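Local coordinates for VP4 protein (Tellina virus 1, PDB 3P06) that probably cleaves the viral polyprotein as a serine protease, here trapped as an acyl-enzyme with its own C-terminus, at residues A[96-100]-A[101-105]; A[144-148]-A[149-153]; A[178-181]-A[182-185]. All blocks are in the same frame, centred on the assembly; numbering follows the deposited sequence.

Contact 1: residues A[96-100]-A[101-105]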
# COMPACT_ATOMS: atom_id res chain seq x y z
N PRO A 96 9.45 -8.63 -3.65
CA PRO A 96 9.68 -9.13 -2.28
C PRO A 96 8.38 -9.69 -1.64
O PRO A 96 7.24 -9.34 -1.99
CB PRO A 96 10.12 -7.89 -1.53
CG PRO A 96 9.34 -6.77 -2.20
CD PRO A 96 9.30 -7.15 -3.70
N GLN A 97 8.57 -10.56 -0.67
CA GLN A 97 7.46 -11.11 0.12
C GLN A 97 6.85 -9.98 0.92
O GLN A 97 7.58 -9.13 1.49
CB GLN A 97 7.96 -12.25 1.00
CG GLN A 97 6.84 -12.85 1.86
CD GLN A 97 7.29 -13.98 2.80
OE1 GLN A 97 8.43 -14.39 2.79
NE2 GLN A 97 6.37 -14.49 3.58
N LEU A 98 5.52 -9.90 0.91
CA LEU A 98 4.84 -8.88 1.66
C LEU A 98 4.49 -9.40 3.05
O LEU A 98 3.94 -10.48 3.18
CB LEU A 98 3.52 -8.53 0.97
CG LEU A 98 2.68 -7.50 1.70
CD1 LEU A 98 3.35 -6.03 1.61
CD2 LEU A 98 1.33 -7.49 1.06
N ALA A 99 4.80 -8.62 4.07
CA ALA A 99 4.62 -9.04 5.47
C ALA A 99 3.90 -7.97 6.26
O ALA A 99 4.01 -6.80 5.93
CB ALA A 99 6.01 -9.34 6.14
N PHE A 100 3.14 -8.41 7.28
CA PHE A 100 2.49 -7.55 8.29
C PHE A 100 1.26 -6.85 7.72
O PHE A 100 0.77 -7.23 6.67
CB PHE A 100 3.50 -6.61 8.92
CG PHE A 100 4.88 -7.26 9.17
CD1 PHE A 100 5.02 -8.65 9.34
CD2 PHE A 100 6.02 -6.49 9.22
CE1 PHE A 100 6.31 -9.26 9.55
CE2 PHE A 100 7.29 -7.06 9.44
CZ PHE A 100 7.45 -8.45 9.60
N ASN A 101 0.73 -5.84 8.40
CA ASN A 101 -0.62 -5.43 8.12
C ASN A 101 -0.74 -3.93 7.89
O ASN A 101 -1.85 -3.38 7.81
CB ASN A 101 -1.57 -5.92 9.25
CG ASN A 101 -1.93 -7.39 9.09
OD1 ASN A 101 -1.09 -8.25 9.36
ND2 ASN A 101 -3.18 -7.71 8.61
N SER A 102 0.40 -3.25 7.78
CA SER A 102 0.40 -1.82 7.54
C SER A 102 -0.08 -1.35 6.11
O SER A 102 -0.15 -0.15 5.85
CB SER A 102 1.80 -1.31 7.83
OG SER A 102 2.64 -1.73 6.72
N TRP A 103 -0.43 -2.29 5.23
CA TRP A 103 -1.00 -2.05 3.88
C TRP A 103 -2.54 -1.86 3.99
O TRP A 103 -3.20 -1.46 3.04
CB TRP A 103 -0.73 -3.26 2.95
CG TRP A 103 -1.16 -4.57 3.58
CD1 TRP A 103 -0.40 -5.43 4.32
CD2 TRP A 103 -2.47 -5.14 3.52
NE1 TRP A 103 -1.14 -6.49 4.72
CE2 TRP A 103 -2.43 -6.32 4.27
CE3 TRP A 103 -3.69 -4.73 2.92
CZ2 TRP A 103 -3.59 -7.17 4.43
CZ3 TRP A 103 -4.85 -5.56 3.07
CH2 TRP A 103 -4.79 -6.74 3.86
N GLU A 104 -3.10 -2.15 5.16
CA GLU A 104 -4.59 -2.18 5.27
C GLU A 104 -5.27 -0.83 5.12
O GLU A 104 -6.36 -0.78 4.56
CB GLU A 104 -5.03 -2.79 6.62
CG GLU A 104 -4.57 -4.23 6.78
CD GLU A 104 -5.04 -4.86 8.11
OE1 GLU A 104 -5.19 -4.10 9.12
OE2 GLU A 104 -5.25 -6.12 8.15
N ALA A 105 -4.71 0.24 5.69
CA ALA A 105 -5.30 1.56 5.50
C ALA A 105 -5.33 1.93 3.99
O ALA A 105 -6.35 2.41 3.53
CB ALA A 105 -4.58 2.64 6.31
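Strand 98-99 gives way to Phe100, whose positive phi (75°) swings the chain out of the strand and into a type I turn from Asn101 to Glu104, closed by Glu104 N on Asn101 O at 3.2 Å. Across this bend the indole of Trp103 is folded back toward the strand. Its chi1 of 52° puts CG between the backbone N and the carbonyl carbon, which carries the ring over the turn. Trp103 NE1 then lies 2.8 Å from Phe100 O, with the oxygen near the ring plane at its edge; the N-H points poorly at it (126°), and the bond is weak. Leu98 supplies the apolar partner, its CD2 sitting over one face of the indole, 4.2 Å from Trp103 CD1. A flat, largely apolar ring with one N-H suits this buried spot.

The turn is also braced by side chains: Asn101 ND2 donates to Glu104 OE2 at 2.7 Å, nearly straight and in the amide plane, though it reaches the oxygen from above the carboxylate plane. Asn101 uses both ends, since OD1 takes the N-H of Asn63. Glu104 OE1 accepts from Val127 N and lies close to Glu66 OE2, a closeness that could favour protonation of one of the two.

Inside the turn sits Ser102, the predicted nucleophile, whose OG is covalently joined to the carbonyl carbon of Ala194. The strand's Ala99 pairs with Ala192 and Ala194 of the acylating tail. Ser102 just ahead of helix 104-111, with Lys141 nearby as the predicted partner, is consistent with the Ser-Lys dyad of birnavirus VP4 proteases.

Contact 2: residues A[144-148]-A[149-153]; sequences LVAKP and AGIGL. With GOL (glycerol), chain C.
Two peptide carbonyls of the last helical turn, those of Ala146 and Lys147, are the flat groups here, and the chain leaving the helix meets them differently. Ile151 N approaches Ala146 O at 3.0 Å, tilted only modestly from the carbonyl plane, in an almost straight bond (175°). Gly150 N instead stands above the plane of the Lys147 carbonyl, 3.1 Å from Lys147 O. One residue back, Ala149 N still makes the helical bond to Val145 O at 3.1 Å. Pro148, with no N-H to give, fits a kinked place where nothing is donated to the preceding turn.

Gly150 takes positive phi (72°), which glycine adopts readily. The reversal brings the apolar side chains back to the helix: Ala146 CB lies 4.3 Å from Ile151 CG2 and 4.1 Å from Leu153 CB. Alanine's small methyl lets the outgoing chain pass close by, with Ile151 O 3.4 Å from Ala146 CB. Both bulkier residues reach on to Met122 of strand 122-123.

On the outer side a glycerol, probably from the crystallisation liquor, spans the turn. Lys147, bent at chi2 (-75°), brings NZ within 3.0 Å of the glycerol O1, while O3 donates weakly to Gly150 O. Paired bonds back into the last turn, a left-handed glycine and an apolar contact across it identify a Schellman motif, ending helix 138-149 before strand 153-155.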
# COMPACT_ATOMS: atom_id res chain seq x y z
N LEU A 144 12.73 7.06 4.80
CA LEU A 144 13.29 6.15 3.81
C LEU A 144 12.44 6.04 2.57
O LEU A 144 12.89 5.49 1.58
CB LEU A 144 13.45 4.74 4.40
CG LEU A 144 14.51 4.68 5.55
CD1 LEU A 144 14.42 3.37 6.36
CD2 LEU A 144 15.93 4.99 5.06
N VAL A 145 11.20 6.51 2.61
CA VAL A 145 10.39 6.38 1.42
C VAL A 145 9.79 7.69 0.96
O VAL A 145 10.04 8.13 -0.19
CB VAL A 145 9.21 5.33 1.60
CG1 VAL A 145 8.44 5.19 0.29
CG2 VAL A 145 9.76 3.99 2.05
N ALA A 146 8.94 8.29 1.80
CA ALA A 146 8.08 9.37 1.30
C ALA A 146 8.83 10.68 1.07
O ALA A 146 8.61 11.38 0.03
CB ALA A 146 6.88 9.59 2.27
N LYS A 147 9.65 11.07 2.04
CA LYS A 147 10.46 12.30 1.86
C LYS A 147 11.44 12.22 0.70
O LYS A 147 11.45 13.10 -0.11
CB LYS A 147 11.18 12.79 3.13
CG LYS A 147 10.29 13.16 4.30
CD LYS A 147 9.60 14.47 4.09
CE LYS A 147 8.80 14.76 5.34
NZ LYS A 147 8.03 15.94 5.07
N PRO A 148 12.23 11.14 0.59
CA PRO A 148 13.06 11.10 -0.63
C PRO A 148 12.29 11.00 -1.97
O PRO A 148 12.82 11.44 -3.00
CB PRO A 148 14.03 9.88 -0.41
CG PRO A 148 13.44 9.09 0.78
CD PRO A 148 12.52 10.05 1.56
N ALA A 149 11.08 10.42 -1.98
CA ALA A 149 10.29 10.33 -3.22
C ALA A 149 9.55 11.64 -3.47
O ALA A 149 8.93 11.82 -4.56
CB ALA A 149 9.26 9.13 -3.14
N GLY A 150 9.55 12.56 -2.51
CA GLY A 150 8.84 13.82 -2.66
C GLY A 150 7.30 13.74 -2.61
O GLY A 150 6.59 14.45 -3.33
N ILE A 151 6.76 12.88 -1.74
CA ILE A 151 5.31 12.74 -1.70
C ILE A 151 4.88 12.73 -0.22
O ILE A 151 5.63 12.31 0.62
CB ILE A 151 4.87 11.46 -2.44
CG1 ILE A 151 3.34 11.29 -2.48
CG2 ILE A 151 5.56 10.14 -1.79
CD1 ILE A 151 2.87 10.09 -3.51
N GLY A 152 3.71 13.25 0.08
CA GLY A 152 3.15 13.20 1.46
C GLY A 152 2.79 11.79 1.96
O GLY A 152 2.49 10.86 1.19
N LEU A 153 2.73 11.65 3.29
CA LEU A 153 2.34 10.37 3.86
C LEU A 153 1.23 10.64 4.87
O LEU A 153 1.38 11.55 5.68
CB LEU A 153 3.53 9.80 4.60
CG LEU A 153 3.22 8.50 5.38
CD1 LEU A 153 2.85 7.30 4.47
CD2 LEU A 153 4.37 8.08 6.30
C1 GOL C . 5.37 16.28 1.79
O1 GOL C . 5.75 15.82 3.08
C2 GOL C . 6.56 16.97 1.15
O2 GOL C . 7.62 16.05 1.03
C3 GOL C . 6.18 17.59 -0.19
O3 GOL C . 5.78 16.57 -1.09

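Contact 3: residues A[178-181]-A[182-185]; sequences WRKP and MVTF
Val183 is met by two side chains from the loop before it, Trp178 and Lys180, each crossing it at about a right angle and each using a different methyl. The six-membered end of the indole reaches CG2: Trp178 CH2 lies 4.0 Å from Val183 CG2 in an oblique approach. Trp178 CZ3 also comes to 4.1 Å from Met182 CA, so the indole bears on backbone as well as on the valine. Val183 suits this place because its branched carbon offers one methyl to each neighbour.

Lys180 comes to the other methyl. With CG between the backbone N and the carbonyl carbon (chi1 60°) and the rest of the chain extended, its methylenes run beside the peptide oxygen of Met182, Lys180 CG at 3.6 Å from Met182 O. The last carbon, Lys180 CE, then lies 3.8 Å from Val183 CG1. Beyond it NZ donates to Ala149 O, where its positive charge probably complements the carboxyl end of helix 138-149; lysine suits the place, its methylene stem packing on valine while its ammonium reaches the carbonyl.

The loop feeds strand 183-184, one of the two outermost strands of a four-stranded antiparallel sheet, where Val183 pairs through its backbone with Ala84. Pro181, lacking an N-H, suits the loop just before the strand, and Met182, present as selenomethionine, touches Gln83 and Thr85.

NE1 of the indole donates to Thr118 O, which helps hold the ring's rotation, and Lys180 O lies at the edge in the ring plane. Phe120 meets the same ring with the planes about 50° apart, and a bound urea lies about 4 Å from the Trp178 side chain.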
# COMPACT_ATOMS: atom_id res chain seq x y z
N TRP A 178 -1.51 15.60 -8.27
CA TRP A 178 -0.11 15.21 -8.48
C TRP A 178 0.74 16.49 -8.61
O TRP A 178 0.55 17.26 -9.58
CB TRP A 178 -0.01 14.30 -9.74
CG TRP A 178 -0.39 12.92 -9.30
CD1 TRP A 178 -1.64 12.51 -8.85
CD2 TRP A 178 0.51 11.80 -9.07
NE1 TRP A 178 -1.58 11.18 -8.43
CE2 TRP A 178 -0.28 10.73 -8.53
CE3 TRP A 178 1.88 11.58 -9.28
CZ2 TRP A 178 0.28 9.47 -8.21
CZ3 TRP A 178 2.44 10.34 -8.93
CH2 TRP A 178 1.64 9.29 -8.41
N ARG A 179 1.66 16.71 -7.67
CA ARG A 179 2.52 17.90 -7.78
C ARG A 179 3.71 17.64 -8.74
O ARG A 179 4.41 18.56 -9.14
CB ARG A 179 3.02 18.37 -6.40
CG ARG A 179 1.92 18.75 -5.39
CD ARG A 179 1.23 20.05 -5.77
NE ARG A 179 -0.04 20.20 -5.06
CZ ARG A 179 -0.84 21.25 -5.16
NH1 ARG A 179 -0.52 22.29 -5.92
NH2 ARG A 179 -1.98 21.26 -4.48
N LYS A 180 3.94 16.40 -9.11
CA LYS A 180 4.87 16.13 -10.22
C LYS A 180 4.34 14.92 -11.00
O LYS A 180 3.37 14.31 -10.59
CB LYS A 180 6.31 15.92 -9.72
CG LYS A 180 6.43 14.76 -8.77
CD LYS A 180 7.81 14.78 -8.14
CE LYS A 180 7.82 13.80 -7.00
NZ LYS A 180 9.24 13.58 -6.63
N PRO A 181 4.92 14.64 -12.18
CA PRO A 181 4.24 13.64 -13.01
C PRO A 181 4.31 12.19 -12.52
O PRO A 181 3.44 11.38 -12.85
CB PRO A 181 4.95 13.78 -14.41
CG PRO A 181 6.17 14.61 -14.17
CD PRO A 181 5.81 15.50 -12.98
N MSE A 182 5.32 11.88 -11.72
CA MSE A 182 5.64 10.46 -11.42
C MSE A 182 6.48 10.42 -10.15
O MSE A 182 7.21 11.39 -9.88
CB MSE A 182 6.45 9.90 -12.57
CG MSE A 182 6.95 8.46 -12.48
SE MSE A 182 8.48 8.20 -13.77
CE MSE A 182 8.05 9.43 -15.24
N VAL A 183 6.35 9.34 -9.38
CA VAL A 183 7.20 9.07 -8.25
C VAL A 183 7.89 7.77 -8.55
O VAL A 183 7.31 6.85 -9.18
CB VAL A 183 6.44 9.01 -6.82
CG1 VAL A 183 6.08 10.44 -6.36
CG2 VAL A 183 5.16 8.13 -6.83
N THR A 184 9.14 7.67 -8.14
CA THR A 184 9.79 6.38 -8.31
C THR A 184 10.30 5.85 -6.95
O THR A 184 10.52 6.64 -6.02
CB THR A 184 10.89 6.49 -9.33
OG1 THR A 184 11.92 7.30 -8.77
CG2 THR A 184 10.38 7.18 -10.62
N PHE A 185 10.51 4.54 -6.86
CA PHE A 185 10.92 3.90 -5.60
C PHE A 185 11.97 2.87 -5.90
O PHE A 185 12.03 2.40 -7.04
CB PHE A 185 9.73 3.23 -4.94
CG PHE A 185 8.58 4.12 -4.72
CD1 PHE A 185 8.56 4.99 -3.58
CD2 PHE A 185 7.52 4.14 -5.62
CE1 PHE A 185 7.47 5.88 -3.38
CE2 PHE A 185 6.40 5.00 -5.39
CZ PHE A 185 6.40 5.88 -4.28

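Contacts 2 and 3 adjoin, with centres about 10 Å apart: Lys180 NZ probably bonds to Ala149 O at 2.7 Å. Phe185 CE1 packs at 3.7 Å on Ala149 CB. Val145 CG1 lies 3.9 Å from Phe185 CE1, and together these join the end of helix 138-149 to the edge strand. Contact 1 touches neither; its centre is about 18 Å from that of contact 2 and about 22 Å from that of contact 3, which lies across the chain's centre. The active site connects the first two: Lys141, the predicted catalytic lysine, belongs to the helix that contact 2 ends, and its side chain approaches those of Ser102 and Leu153 to about 4 Å each.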